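Long-range contacts in HIAXHD3 (Humicola insolens, PDB 3ZXK), which hydrolyses arabinofuranosyl side chains of xylan, as an exo-acting family 43 arabinofuranosidase that has served as a scaffold for engineering endo-xylanase activity: residues Y90-D95 and N116-N121; W110-G115 and W129-T134. One frame throughout, in Å; residues are numbered along the deposited sequence.

Contact 1. Residues Y90-D95 and N116-N121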
# COMPACT_ATOMS: atom_id res chain seq x y z
N TYR A 90 2.18 13.45 13.46
CA TYR A 90 3.32 14.35 13.59
C TYR A 90 3.28 15.08 14.93
O TYR A 90 2.25 15.70 15.28
CB TYR A 90 3.24 15.38 12.47
CG TYR A 90 4.28 16.45 12.54
CD1 TYR A 90 5.64 16.17 12.35
CD2 TYR A 90 3.91 17.77 12.78
CE1 TYR A 90 6.60 17.18 12.40
CE2 TYR A 90 4.84 18.78 12.86
CZ TYR A 90 6.19 18.49 12.65
OH TYR A 90 7.10 19.53 12.70
N ARG A 91 4.38 15.01 15.67
CA ARG A 91 4.47 15.63 16.98
C ARG A 91 5.14 16.97 16.81
O ARG A 91 6.33 17.04 16.50
CB ARG A 91 5.27 14.75 17.92
CG ARG A 91 5.02 15.06 19.39
CD ARG A 91 5.79 14.12 20.28
NE ARG A 91 5.29 14.23 21.66
CZ ARG A 91 5.73 13.49 22.67
NH1 ARG A 91 6.73 12.61 22.50
NH2 ARG A 91 5.19 13.63 23.87
N ARG A 92 4.38 18.05 17.04
CA ARG A 92 4.93 19.41 16.89
C ARG A 92 6.05 19.72 17.88
O ARG A 92 7.04 20.37 17.52
CB ARG A 92 3.83 20.46 17.01
CG ARG A 92 3.05 20.66 15.73
CD ARG A 92 2.24 19.46 15.31
NE ARG A 92 1.29 19.88 14.27
CZ ARG A 92 0.42 19.07 13.70
NH1 ARG A 92 0.40 17.78 14.03
NH2 ARG A 92 -0.42 19.54 12.79
N SER A 93 5.92 19.24 19.12
CA SER A 93 6.85 19.67 20.18
C SER A 93 8.31 19.29 19.91
O SER A 93 9.22 20.02 20.29
CB SER A 93 6.41 19.16 21.54
OG SER A 93 6.46 17.75 21.55
N ASN A 94 8.52 18.16 19.23
CA ASN A 94 9.88 17.80 18.86
C ASN A 94 10.08 17.59 17.36
O ASN A 94 11.06 16.98 16.96
CB ASN A 94 10.37 16.57 19.66
CG ASN A 94 9.54 15.34 19.36
OD1 ASN A 94 8.53 15.42 18.67
ND2 ASN A 94 9.99 14.21 19.86
N ASP A 95 9.17 18.14 16.53
CA ASP A 95 9.28 18.03 15.06
C ASP A 95 9.62 16.60 14.59
O ASP A 95 10.57 16.38 13.82
CB ASP A 95 10.34 19.04 14.56
CG ASP A 95 10.54 19.00 13.03
OD1 ASP A 95 9.57 18.78 12.26
OD2 ASP A 95 11.69 19.19 12.60
N ASN A 116 11.62 20.52 10.32
CA ASN A 116 10.99 21.78 10.78
C ASN A 116 9.67 22.04 10.06
O ASN A 116 9.32 23.19 9.74
CB ASN A 116 11.97 22.98 10.66
CG ASN A 116 11.62 24.15 11.57
OD1 ASN A 116 11.00 23.97 12.60
ND2 ASN A 116 12.03 25.35 11.17
N ALA A 117 8.91 20.97 9.83
CA ALA A 117 7.64 21.08 9.12
C ALA A 117 6.65 22.07 9.77
O ALA A 117 5.99 22.81 9.06
CB ALA A 117 7.00 19.72 8.98
N LEU A 118 6.56 22.07 11.11
CA LEU A 118 5.58 22.91 11.83
C LEU A 118 5.76 24.38 11.51
O LEU A 118 4.82 25.16 11.66
CB LEU A 118 5.65 22.72 13.35
CG LEU A 118 6.78 23.38 14.16
CD1 LEU A 118 6.47 23.32 15.65
CD2 LEU A 118 8.15 22.77 13.82
N ALA A 119 6.97 24.72 11.06
CA ALA A 119 7.35 26.11 10.78
C ALA A 119 7.34 26.46 9.29
O ALA A 119 7.55 27.62 8.92
CB ALA A 119 8.74 26.40 11.36
N ASN A 120 7.11 25.46 8.44
CA ASN A 120 7.16 25.64 6.99
C ASN A 120 5.86 25.15 6.37
O ASN A 120 5.87 24.47 5.33
CB ASN A 120 8.34 24.89 6.38
CG ASN A 120 9.67 25.48 6.77
OD1 ASN A 120 10.09 26.49 6.20
ND2 ASN A 120 10.36 24.87 7.73
N ASN A 121 4.74 25.47 7.03
CA ASN A 121 3.38 25.12 6.58
C ASN A 121 3.22 23.65 6.24
O ASN A 121 2.42 23.27 5.37
CB ASN A 121 2.97 25.98 5.40
CG ASN A 121 3.14 27.45 5.68
OD1 ASN A 121 3.88 28.13 4.98
ND2 ASN A 121 2.48 27.94 6.72
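Asp-95 faces the start of the 116-121 segment and takes two backbone N-H groups on its carboxylate. Asn-116 N gives the short bond, 2.6 Å to Asp-95 OD2, arriving on the syn side but 33° out of the carboxylate plane. The other oxygen, Asp-95 OD1, receives Ala-117 N at 3.3 Å, a weak bond. Asp-95 OD1 also accepts the hydroxyl proton of Tyr-90, OH to OD1 2.6 Å, this time from the anti side. With its own proton committed there, Tyr-90 OH in turn accepts from Leu-118 N at 3.0 Å, bent to 137° at the hydrogen. Three successive backbone N-H groups, those of Asn-116, Ala-117 and Leu-118, are thus held by two side chains of the facing segment. Asp-95 can serve in this way because its CG stands anti to the backbone N (chi1 180°), which carries the carboxylate across to the other segment.

Asp-95 closes a type I beta turn begun at Arg-92, and this turn joins the first strand, 87-91, to strand 96-103 in a four-stranded antiparallel blade of the five-bladed beta-propeller typical of family 43. The 116-121 segment, with a short 3-10 turn at 117-119, belongs to the long connection between the blade's last two strands.

Apolar contact comes from Ala-117 and Leu-118. Ala-117 CB lies 4.0 Å from Tyr-90 CZ, while Leu-118 crosses the tyrosine at about a right angle and brings CB 4.1 Å from CE2. A phenylalanine in place of Tyr-90 would probably leave Leu-118 N without its acceptor and Asp-95 OD1 without the hydroxyl donor. Leu-118 CD1 reaches Arg-92 O at 3.5 Å. Arg-92 itself folds back, its NH1 bonded to Tyr-90 O and its NH2 to Arg-24 O.

Contact 2. Residues W110-G115 and W129-T134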
# COMPACT_ATOMS: atom_id res chain seq x y z
N TRP A 110 8.56 3.46 14.76
CA TRP A 110 9.56 4.04 13.88
C TRP A 110 9.33 5.52 13.82
O TRP A 110 8.17 5.97 13.76
CB TRP A 110 9.41 3.46 12.48
CG TRP A 110 10.01 2.09 12.30
CD1 TRP A 110 9.50 0.85 12.73
CD2 TRP A 110 11.27 1.79 11.61
NE1 TRP A 110 10.34 -0.17 12.35
CE2 TRP A 110 11.44 0.35 11.67
CE3 TRP A 110 12.24 2.57 10.98
CZ2 TRP A 110 12.55 -0.29 11.10
CZ3 TRP A 110 13.36 1.93 10.42
CH2 TRP A 110 13.50 0.53 10.46
N THR A 111 10.41 6.32 13.91
CA THR A 111 10.24 7.78 13.88
C THR A 111 11.16 8.42 12.86
O THR A 111 12.18 7.87 12.50
CB THR A 111 10.48 8.45 15.25
OG1 THR A 111 11.84 8.23 15.63
CG2 THR A 111 9.54 7.89 16.34
N SER A 112 10.79 9.62 12.43
CA SER A 112 11.64 10.44 11.57
C SER A 112 11.52 11.90 11.97
O SER A 112 10.43 12.36 12.29
CB SER A 112 11.20 10.31 10.10
OG SER A 112 11.93 11.23 9.26
N PRO A 113 12.63 12.66 11.86
CA PRO A 113 12.48 14.10 12.01
C PRO A 113 11.62 14.67 10.87
O PRO A 113 11.45 14.03 9.83
CB PRO A 113 13.93 14.60 11.90
CG PRO A 113 14.59 13.62 11.01
CD PRO A 113 14.01 12.29 11.48
N GLY A 114 11.06 15.87 11.08
CA GLY A 114 10.19 16.51 10.09
C GLY A 114 10.77 17.69 9.34
O GLY A 114 10.04 18.39 8.63
N GLY A 115 12.08 17.93 9.47
CA GLY A 115 12.72 19.02 8.74
C GLY A 115 12.12 20.38 9.09
O GLY A 115 12.13 21.30 8.26
N TRP A 129 13.56 13.20 5.49
CA TRP A 129 13.00 11.95 5.98
C TRP A 129 14.14 11.02 6.32
O TRP A 129 15.06 10.83 5.51
CB TRP A 129 12.15 11.27 4.91
CG TRP A 129 10.94 12.03 4.48
CD1 TRP A 129 10.73 12.66 3.26
CD2 TRP A 129 9.71 12.23 5.24
NE1 TRP A 129 9.48 13.21 3.20
CE2 TRP A 129 8.82 13.01 4.38
CE3 TRP A 129 9.29 11.91 6.55
CZ2 TRP A 129 7.55 13.38 4.78
CZ3 TRP A 129 8.00 12.29 6.94
CH2 TRP A 129 7.16 13.02 6.08
N ASN A 130 14.10 10.45 7.52
CA ASN A 130 15.13 9.54 7.95
C ASN A 130 14.54 8.68 9.04
O ASN A 130 14.53 9.08 10.19
CB ASN A 130 16.32 10.32 8.52
CG ASN A 130 17.48 9.43 8.94
OD1 ASN A 130 17.42 8.21 8.85
ND2 ASN A 130 18.55 10.06 9.44
N TRP A 131 14.02 7.51 8.67
CA TRP A 131 13.25 6.72 9.63
C TRP A 131 14.11 5.72 10.36
O TRP A 131 14.90 5.02 9.74
CB TRP A 131 12.17 5.97 8.86
CG TRP A 131 11.16 6.90 8.25
CD1 TRP A 131 11.17 7.51 6.99
CD2 TRP A 131 9.93 7.35 8.89
NE1 TRP A 131 10.06 8.27 6.82
CE2 TRP A 131 9.26 8.22 7.92
CE3 TRP A 131 9.32 7.11 10.13
CZ2 TRP A 131 8.04 8.85 8.21
CZ3 TRP A 131 8.08 7.72 10.41
CH2 TRP A 131 7.46 8.58 9.47
N GLN A 132 13.96 5.66 11.69
CA GLN A 132 14.74 4.71 12.49
C GLN A 132 13.81 4.01 13.45
O GLN A 132 12.84 4.61 13.93
CB GLN A 132 15.81 5.43 13.32
CG GLN A 132 16.79 6.31 12.54
CD GLN A 132 17.80 5.52 11.75
OE1 GLN A 132 18.13 4.37 12.09
NE2 GLN A 132 18.31 6.13 10.68
N HIS A 133 14.14 2.76 13.78
CA HIS A 133 13.41 2.01 14.80
C HIS A 133 13.72 2.59 16.17
O HIS A 133 14.89 2.64 16.58
CB HIS A 133 13.82 0.56 14.70
CG HIS A 133 13.16 -0.32 15.72
ND1 HIS A 133 13.83 -1.29 16.36
CD2 HIS A 133 11.88 -0.30 16.23
CE1 HIS A 133 13.00 -1.91 17.22
NE2 HIS A 133 11.81 -1.30 17.15
N THR A 134 12.69 3.01 16.89
CA THR A 134 12.87 3.82 18.09
C THR A 134 12.46 3.04 19.35
O THR A 134 13.05 3.22 20.43
CB THR A 134 12.09 5.16 17.93
OG1 THR A 134 12.62 5.89 16.81
CG2 THR A 134 12.14 6.02 19.19
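Trp-129 turns the rim of its indole to Ser-112, with CE3 3.8 Å from OG and that oxygen close to the ring plane. One residue on, Asn-130 N points almost straight at Ser-112 OG, 2.9 Å away and 175° at the hydrogen. The serine hydroxyl donates in turn to Pro-113 O, so OG both accepts and donates; its position anti to the backbone N (chi1 173°) lets it meet the other segment. Asn-130 O, for its part, lies 3.5 Å from Pro-113 CD.

Trp-131 lays one face of its indole against Ser-112 CB, which stands over the middle of the ring, 3.6 Å from the centroid of the six-membered ring, in a CH-pi contact. Its NE1 is held by Thr-57 OG1, beyond the two segments.

At Gln-132 regular strand pairing begins: its N and O bond to Thr-111 O and N, both at 3.0 Å, the hydrogen-bonded pair of the ladder.

His-133 forms the non-hydrogen-bonded pair with Trp-110. Its CB sits over the face of the six-membered ring of Trp-110, 4.0 Å from the centroid, and its N lies above the same indole nearer the rim. The His-133 ring is inclined at 36° to the five-membered ring of Trp-110. Asn-64 takes the Trp-110 NE1 proton, and His-133 NE2 bonds to Thr-136.

Thr-134 ends the segment with its OG1 2.7 Å from Thr-111 OG1, a hydroxyl-hydroxyl hydrogen bond; Arg-96 NH1 also bonds to Thr-111 OG1. Strand 132-137 is here added as the outermost strand to 106-113, completing one four-stranded antiparallel blade of the family 43 beta-propeller.

How the contacts relate
From the N terminus, the chain reaches 90-95 first, at the turn out of strand 87-91, then runs through strands 96-103 and 106-113 into 110-115. It passes straight into 116-121, where contact 1 closes a loop of 20 intervening residues, mostly strand. Seven more residues lead to 129-134, where contact 2 closes a loop of 13 residues that has no strand. The two loops cross rather than nest, since 110-115 lies inside the first and 116-121 inside the second. They meet where Asp-95 O probably accepts a hydrogen bond from Gly-114 N at 2.8 Å. Together they bind the first turn, the long connection and the outermost strand into one propeller blade.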